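Local coordinates for protein ATP-dependent DNA helicase RecQ (Porphyromonas gingivalis, PDB 3IUO) that probably couples ATP hydrolysis to the unwinding of duplex DNA, translocating 3'-5', and is represented here by its all-helical C-terminal domain, at residues 73-86 against 103-116. Numbering follows the deposited sequence.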
loop_
_atom_site.group_PDB
_atom_site.type_symbol
_atom_site.label_atom_id
_atom_site.label_comp_id
_atom_site.label_asym_id
_atom_site.label_seq_id
_atom_site.Cartn_x
_atom_site.Cartn_y
_atom_site.Cartn_z
HETATM N N MSE B 73 6.625 21.211 -7.935
HETATM C CA MSE B 73 5.398 21.105 -7.155
HETATM C C MSE B 73 5.178 22.282 -6.227
HETATM O O MSE B 73 6.127 22.836 -5.665
HETATM C CB MSE B 73 5.346 19.782 -6.368
HETATM C CG MSE B 73 4.913 18.598 -7.223
HETATM SE SE MSE B 73 4.593 16.995 -6.159
HETATM C CE MSE B 73 3.754 17.863 -4.601
ATOM N N ASP B 74 3.917 22.670 -6.097
ATOM C CA ASP B 74 3.530 23.683 -5.119
ATOM C C ASP B 74 3.908 23.184 -3.716
ATOM O O ASP B 74 3.618 22.025 -3.354
ATOM C CB ASP B 74 2.030 23.966 -5.211
ATOM N N GLU B 75 4.567 24.055 -2.941
ATOM C CA GLU B 75 5.072 23.692 -1.597
ATOM C C GLU B 75 4.026 23.182 -0.594
ATOM O O GLU B 75 4.267 22.179 0.099
ATOM C CB GLU B 75 5.900 24.832 -0.986
ATOM N N ASP B 76 2.872 23.849 -0.519
ATOM C CA ASP B 76 1.760 23.407 0.354
ATOM C C ASP B 76 1.143 22.068 -0.082
ATOM O O ASP B 76 0.672 21.292 0.755
ATOM C CB ASP B 76 0.663 24.483 0.440
ATOM C CG ASP B 76 1.145 25.778 1.092
ATOM O OD1 ASP B 76 1.641 25.737 2.243
ATOM O OD2 ASP B 76 1.004 26.855 0.461
ATOM N N HIS B 77 1.117 21.829 -1.393
ATOM C CA HIS B 77 0.688 20.542 -1.943
ATOM C C HIS B 77 1.621 19.436 -1.457
ATOM O O HIS B 77 1.162 18.415 -0.945
ATOM C CB HIS B 77 0.645 20.605 -3.471
ATOM C CG HIS B 77 -0.494 21.420 -4.016
ATOM N ND1 HIS B 77 -1.065 21.166 -5.242
ATOM C CD2 HIS B 77 -1.190 22.458 -3.488
ATOM C CE1 HIS B 77 -2.046 22.026 -5.461
ATOM N NE2 HIS B 77 -2.139 22.827 -4.414
ATOM N N LEU B 78 2.928 19.649 -1.593
ATOM C CA LEU B 78 3.920 18.672 -1.089
ATOM C C LEU B 78 3.728 18.370 0.414
ATOM O O LEU B 78 3.666 17.202 0.796
ATOM C CB LEU B 78 5.363 19.140 -1.372
ATOM C CG LEU B 78 6.569 18.480 -0.687
ATOM C CD1 LEU B 78 6.644 17.014 -1.055
ATOM C CD2 LEU B 78 7.877 19.200 -1.063
ATOM N N GLU B 79 3.629 19.416 1.243
ATOM C CA GLU B 79 3.457 19.254 2.685
ATOM C C GLU B 79 2.173 18.500 3.033
ATOM O O GLU B 79 2.195 17.576 3.845
ATOM C CB GLU B 79 3.529 20.612 3.407
ATOM C CG GLU B 79 3.625 20.510 4.935
ATOM C CD GLU B 79 3.752 21.872 5.625
ATOM O OE1 GLU B 79 2.780 22.661 5.632
ATOM O OE2 GLU B 79 4.831 22.163 6.181
ATOM N N ASP B 80 1.058 18.876 2.417
ATOM C CA ASP B 80 -0.218 18.239 2.730
ATOM C C ASP B 80 -0.265 16.760 2.324
ATOM O O ASP B 80 -0.727 15.926 3.090
ATOM C CB ASP B 80 -1.377 19.026 2.122
ATOM C CG ASP B 80 -1.539 20.397 2.766
ATOM O OD1 ASP B 80 -1.135 20.566 3.939
ATOM O OD2 ASP B 80 -2.065 21.317 2.109
ATOM N N ILE B 81 0.248 16.443 1.139
ATOM C CA ILE B 81 0.276 15.054 0.698
ATOM C C ILE B 81 1.259 14.247 1.557
ATOM O O ILE B 81 0.967 13.117 1.932
ATOM C CB ILE B 81 0.633 14.934 -0.811
ATOM C CG1 ILE B 81 -0.419 15.646 -1.680
ATOM C CG2 ILE B 81 0.699 13.472 -1.237
ATOM C CD1 ILE B 81 0.116 15.977 -3.066
ATOM N N PHE B 82 2.408 14.842 1.894
ATOM C CA PHE B 82 3.435 14.138 2.689
ATOM C C PHE B 82 2.823 13.826 4.052
ATOM O O PHE B 82 2.982 12.713 4.592
ATOM C CB PHE B 82 4.704 15.012 2.765
ATOM C CG PHE B 82 6.012 14.275 3.063
ATOM C CD1 PHE B 82 6.256 12.985 2.669
ATOM C CD2 PHE B 82 7.064 14.978 3.660
ATOM C CE1 PHE B 82 7.510 12.345 2.964
ATOM C CE2 PHE B 82 8.302 14.369 3.924
ATOM C CZ PHE B 82 8.511 13.035 3.576
ATOM N N GLU B 83 2.132 14.816 4.625
ATOM C CA GLU B 83 1.461 14.614 5.906
ATOM C C GLU B 83 0.411 13.523 5.842
ATOM O O GLU B 83 0.306 12.690 6.770
ATOM C CB GLU B 83 0.826 15.898 6.421
ATOM C CG GLU B 83 0.650 15.846 7.910
ATOM C CD GLU B 83 1.984 16.001 8.699
ATOM O OE1 GLU B 83 3.068 16.265 8.104
ATOM O OE2 GLU B 83 1.940 15.875 9.943
ATOM N N TYR B 84 -0.345 13.495 4.742
ATOM C CA TYR B 84 -1.276 12.395 4.521
ATOM C C TYR B 84 -0.563 11.035 4.629
ATOM O O TYR B 84 -1.017 10.139 5.361
ATOM C CB TYR B 84 -2.003 12.522 3.165
ATOM C CG TYR B 84 -2.676 11.235 2.814
ATOM C CD1 TYR B 84 -3.940 10.933 3.324
ATOM C CD2 TYR B 84 -1.999 10.263 2.060
ATOM C CE1 TYR B 84 -4.540 9.683 3.074
ATOM C CE2 TYR B 84 -2.569 9.025 1.803
ATOM C CZ TYR B 84 -3.840 8.741 2.292
ATOM O OH TYR B 84 -4.413 7.530 2.033
ATOM N N PHE B 85 0.568 10.881 3.951
ATOM C CA PHE B 85 1.252 9.584 4.014
ATOM C C PHE B 85 1.800 9.262 5.404
ATOM O O PHE B 85 1.723 8.111 5.897
ATOM C CB PHE B 85 2.317 9.467 2.906
ATOM C CG PHE B 85 1.712 9.176 1.552
ATOM C CD1 PHE B 85 1.108 7.925 1.315
ATOM C CD2 PHE B 85 1.700 10.147 0.559
ATOM C CE1 PHE B 85 0.490 7.658 0.076
ATOM C CE2 PHE B 85 1.109 9.888 -0.696
ATOM C CZ PHE B 85 0.514 8.639 -0.938
ATOM N N LYS B 86 2.349 10.275 6.070
ATOM C CA LYS B 86 2.869 10.075 7.407
ATOM C C LYS B 86 1.811 9.577 8.376
ATOM O O LYS B 86 2.124 8.804 9.264
ATOM C CB LYS B 86 3.483 11.367 7.954
ATOM C CG LYS B 86 4.799 11.665 7.332
ATOM C CD LYS B 86 5.282 13.053 7.766
ATOM C CE LYS B 86 6.724 13.264 7.391
ATOM N NZ LYS B 86 6.783 13.348 5.930
ATOM N N ASP B 103 -8.358 17.422 -4.444
ATOM C CA ASP B 103 -7.450 18.564 -4.258
ATOM C C ASP B 103 -6.134 18.408 -5.029
ATOM O O ASP B 103 -5.545 19.399 -5.491
ATOM C CB ASP B 103 -7.149 18.767 -2.767
ATOM C CG ASP B 103 -8.391 19.123 -1.964
ATOM O OD1 ASP B 103 -9.025 20.156 -2.251
ATOM O OD2 ASP B 103 -8.730 18.362 -1.038
ATOM N N TYR B 104 -5.696 17.157 -5.187
ATOM C CA TYR B 104 -4.396 16.860 -5.793
ATOM C C TYR B 104 -4.517 15.859 -6.923
ATOM O O TYR B 104 -5.353 14.956 -6.886
ATOM C CB TYR B 104 -3.435 16.351 -4.722
ATOM C CG TYR B 104 -3.411 17.264 -3.534
ATOM C CD1 TYR B 104 -2.906 18.562 -3.641
ATOM C CD2 TYR B 104 -3.945 16.867 -2.320
ATOM C CE1 TYR B 104 -2.907 19.429 -2.537
ATOM C CE2 TYR B 104 -3.948 17.721 -1.219
ATOM C CZ TYR B 104 -3.432 18.994 -1.336
ATOM O OH TYR B 104 -3.443 19.845 -0.252
ATOM N N SER B 105 -3.693 16.044 -7.943
ATOM C CA SER B 105 -3.693 15.149 -9.086
ATOM C C SER B 105 -3.050 13.808 -8.743
ATOM O O SER B 105 -2.272 13.684 -7.785
ATOM C CB SER B 105 -2.965 15.787 -10.269
ATOM O OG SER B 105 -1.555 15.850 -10.047
ATOM N N GLU B 106 -3.360 12.813 -9.560
ATOM C CA GLU B 106 -2.727 11.503 -9.430
ATOM C C GLU B 106 -1.202 11.627 -9.531
ATOM O O GLU B 106 -0.479 11.008 -8.748
ATOM C CB GLU B 106 -3.241 10.561 -10.506
ATOM C CG GLU B 106 -2.777 9.111 -10.311
ATOM C CD GLU B 106 -3.431 8.145 -11.292
ATOM O OE1 GLU B 106 -2.791 7.137 -11.662
ATOM O OE2 GLU B 106 -4.586 8.391 -11.693
ATOM N N GLU B 107 -0.712 12.427 -10.474
ATOM C CA GLU B 107 0.737 12.617 -10.594
ATOM C C GLU B 107 1.392 13.254 -9.369
ATOM O O GLU B 107 2.493 12.828 -8.953
ATOM C CB GLU B 107 1.101 13.362 -11.870
ATOM C CG GLU B 107 0.883 12.489 -13.082
ATOM C CD GLU B 107 1.170 13.186 -14.380
ATOM O OE1 GLU B 107 1.784 14.271 -14.354
ATOM O OE2 GLU B 107 0.795 12.621 -15.435
ATOM N N GLU B 108 0.743 14.258 -8.789
ATOM C CA GLU B 108 1.300 14.868 -7.574
ATOM C C GLU B 108 1.393 13.845 -6.454
ATOM O O GLU B 108 2.419 13.756 -5.776
ATOM C CB GLU B 108 0.437 16.022 -7.107
ATOM C CG GLU B 108 0.604 17.283 -7.900
ATOM C CD GLU B 108 -0.375 18.351 -7.436
ATOM O OE1 GLU B 108 -1.616 18.135 -7.540
ATOM O OE2 GLU B 108 0.092 19.405 -6.959
ATOM N N ILE B 109 0.323 13.066 -6.297
ATOM C CA ILE B 109 0.210 12.088 -5.227
ATOM C C ILE B 109 1.221 10.971 -5.446
ATOM O O ILE B 109 1.903 10.567 -4.486
ATOM C CB ILE B 109 -1.222 11.526 -5.107
ATOM C CG1 ILE B 109 -2.176 12.622 -4.617
ATOM C CG2 ILE B 109 -1.231 10.340 -4.139
ATOM C CD1 ILE B 109 -3.644 12.246 -4.751
ATOM N N ARG B 110 1.338 10.490 -6.690
ATOM C CA ARG B 110 2.346 9.476 -6.998
ATOM C C ARG B 110 3.781 9.933 -6.697
ATOM O O ARG B 110 4.574 9.158 -6.146
ATOM C CB ARG B 110 2.248 8.987 -8.443
ATOM C CG ARG B 110 0.992 8.192 -8.661
ATOM C CD ARG B 110 0.821 7.851 -10.127
ATOM N NE ARG B 110 1.706 6.755 -10.531
ATOM C CZ ARG B 110 1.827 6.315 -11.774
ATOM N NH1 ARG B 110 1.172 6.907 -12.769
ATOM N NH2 ARG B 110 2.608 5.283 -12.046
ATOM N N LEU B 111 4.132 11.175 -7.063
ATOM C CA LEU B 111 5.461 11.712 -6.782
ATOM C C LEU B 111 5.763 11.742 -5.289
ATOM O O LEU B 111 6.857 11.353 -4.858
ATOM C CB LEU B 111 5.609 13.121 -7.377
ATOM C CG LEU B 111 5.847 13.121 -8.896
ATOM C CD1 LEU B 111 5.729 14.557 -9.470
ATOM C CD2 LEU B 111 7.234 12.546 -9.290
ATOM N N VAL B 112 4.826 12.247 -4.496
ATOM C CA VAL B 112 5.099 12.388 -3.078
ATOM C C VAL B 112 5.146 11.004 -2.445
ATOM O O VAL B 112 5.930 10.809 -1.518
ATOM C CB VAL B 112 4.088 13.301 -2.364
ATOM C CG1 VAL B 112 4.402 13.431 -0.867
ATOM C CG2 VAL B 112 4.143 14.666 -3.009
ATOM N N ARG B 113 4.321 10.082 -2.945
ATOM C CA ARG B 113 4.300 8.708 -2.430
ATOM C C ARG B 113 5.672 8.038 -2.684
ATOM O O ARG B 113 6.172 7.331 -1.816
ATOM C CB ARG B 113 3.166 7.946 -3.110
ATOM C CG ARG B 113 3.035 6.481 -2.683
ATOM C CD ARG B 113 1.819 5.831 -3.287
ATOM N NE ARG B 113 1.764 4.398 -2.939
ATOM C CZ ARG B 113 2.315 3.446 -3.673
ATOM N NH1 ARG B 113 2.980 3.764 -4.783
ATOM N NH2 ARG B 113 2.234 2.186 -3.275
ATOM N N ILE B 114 6.264 8.269 -3.851
ATOM C CA ILE B 114 7.652 7.775 -4.125
ATOM C C ILE B 114 8.620 8.296 -3.087
ATOM O O ILE B 114 9.402 7.531 -2.502
ATOM C CB ILE B 114 8.104 8.132 -5.560
ATOM C CG1 ILE B 114 7.326 7.257 -6.563
ATOM C CG2 ILE B 114 9.623 8.025 -5.741
ATOM C CD1 ILE B 114 7.254 7.879 -7.948
ATOM N N LYS B 115 8.575 9.609 -2.841
ATOM C CA LYS B 115 9.452 10.247 -1.859
ATOM C C LYS B 115 9.257 9.587 -0.474
ATOM O O LYS B 115 10.220 9.205 0.210
ATOM C CB LYS B 115 9.102 11.728 -1.802
ATOM C CG LYS B 115 9.787 12.467 -0.654
ATOM C CD LYS B 115 9.386 13.917 -0.692
ATOM C CE LYS B 115 9.677 14.623 0.630
ATOM N NZ LYS B 115 11.156 14.737 0.884
ATOM N N PHE B 116 8.009 9.461 -0.072
ATOM C CA PHE B 116 7.708 8.922 1.232
ATOM C C PHE B 116 8.154 7.464 1.386
ATOM O O PHE B 116 8.769 7.105 2.402
ATOM C CB PHE B 116 6.198 9.040 1.499
ATOM C CG PHE B 116 5.749 8.391 2.775
ATOM C CD1 PHE B 116 5.869 9.045 3.996
ATOM C CD2 PHE B 116 5.208 7.129 2.728
ATOM C CE1 PHE B 116 5.438 8.444 5.172
ATOM C CE2 PHE B 116 4.779 6.507 3.905
ATOM C CZ PHE B 116 4.908 7.171 5.116
#
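H77 and E108 join the starts of two helices, segments 75-86 and 106-116, whose axes cross at -59° in this all-helical C-terminal domain of RecQ. E108 also belongs to a capping box: its backbone N donates to S105 OG, while its OE1 accepts from S105 N through the anti lone pair. Followed outward, E108 CB lies against I81 CD1, CG lies near M73 SE (4.4 Å), the extended chain carries CD to the rim of the H77 ring, and OE2 accepts from H77 ND1 at 2.7 Å, nearly straight (165°). The cap thus positions the carboxylate, which probably favours a protonated imidazole. Y104 turns its edge to a face of H77 in a T-shaped pair, and the aliphatic I81 lies over a face of Y104, a CH-pi contact with I81 CG1 4.0 Å from the ring centroid. Between the helices, branched V112 suits a close approach: its CB meets I81 CG2 at 3.6 Å, and its CG2 meets CE of selenomethionine M73. Farther along, K115 lays CE over the F82 ring while NZ reaches salt bridges with D66 and E119, suiting a long lysine. F116, CG anti to the backbone N (chi1 175°), presents a ring face to F85 CB, 3.6 Å from the F116 centroid; the two rings barely overlap.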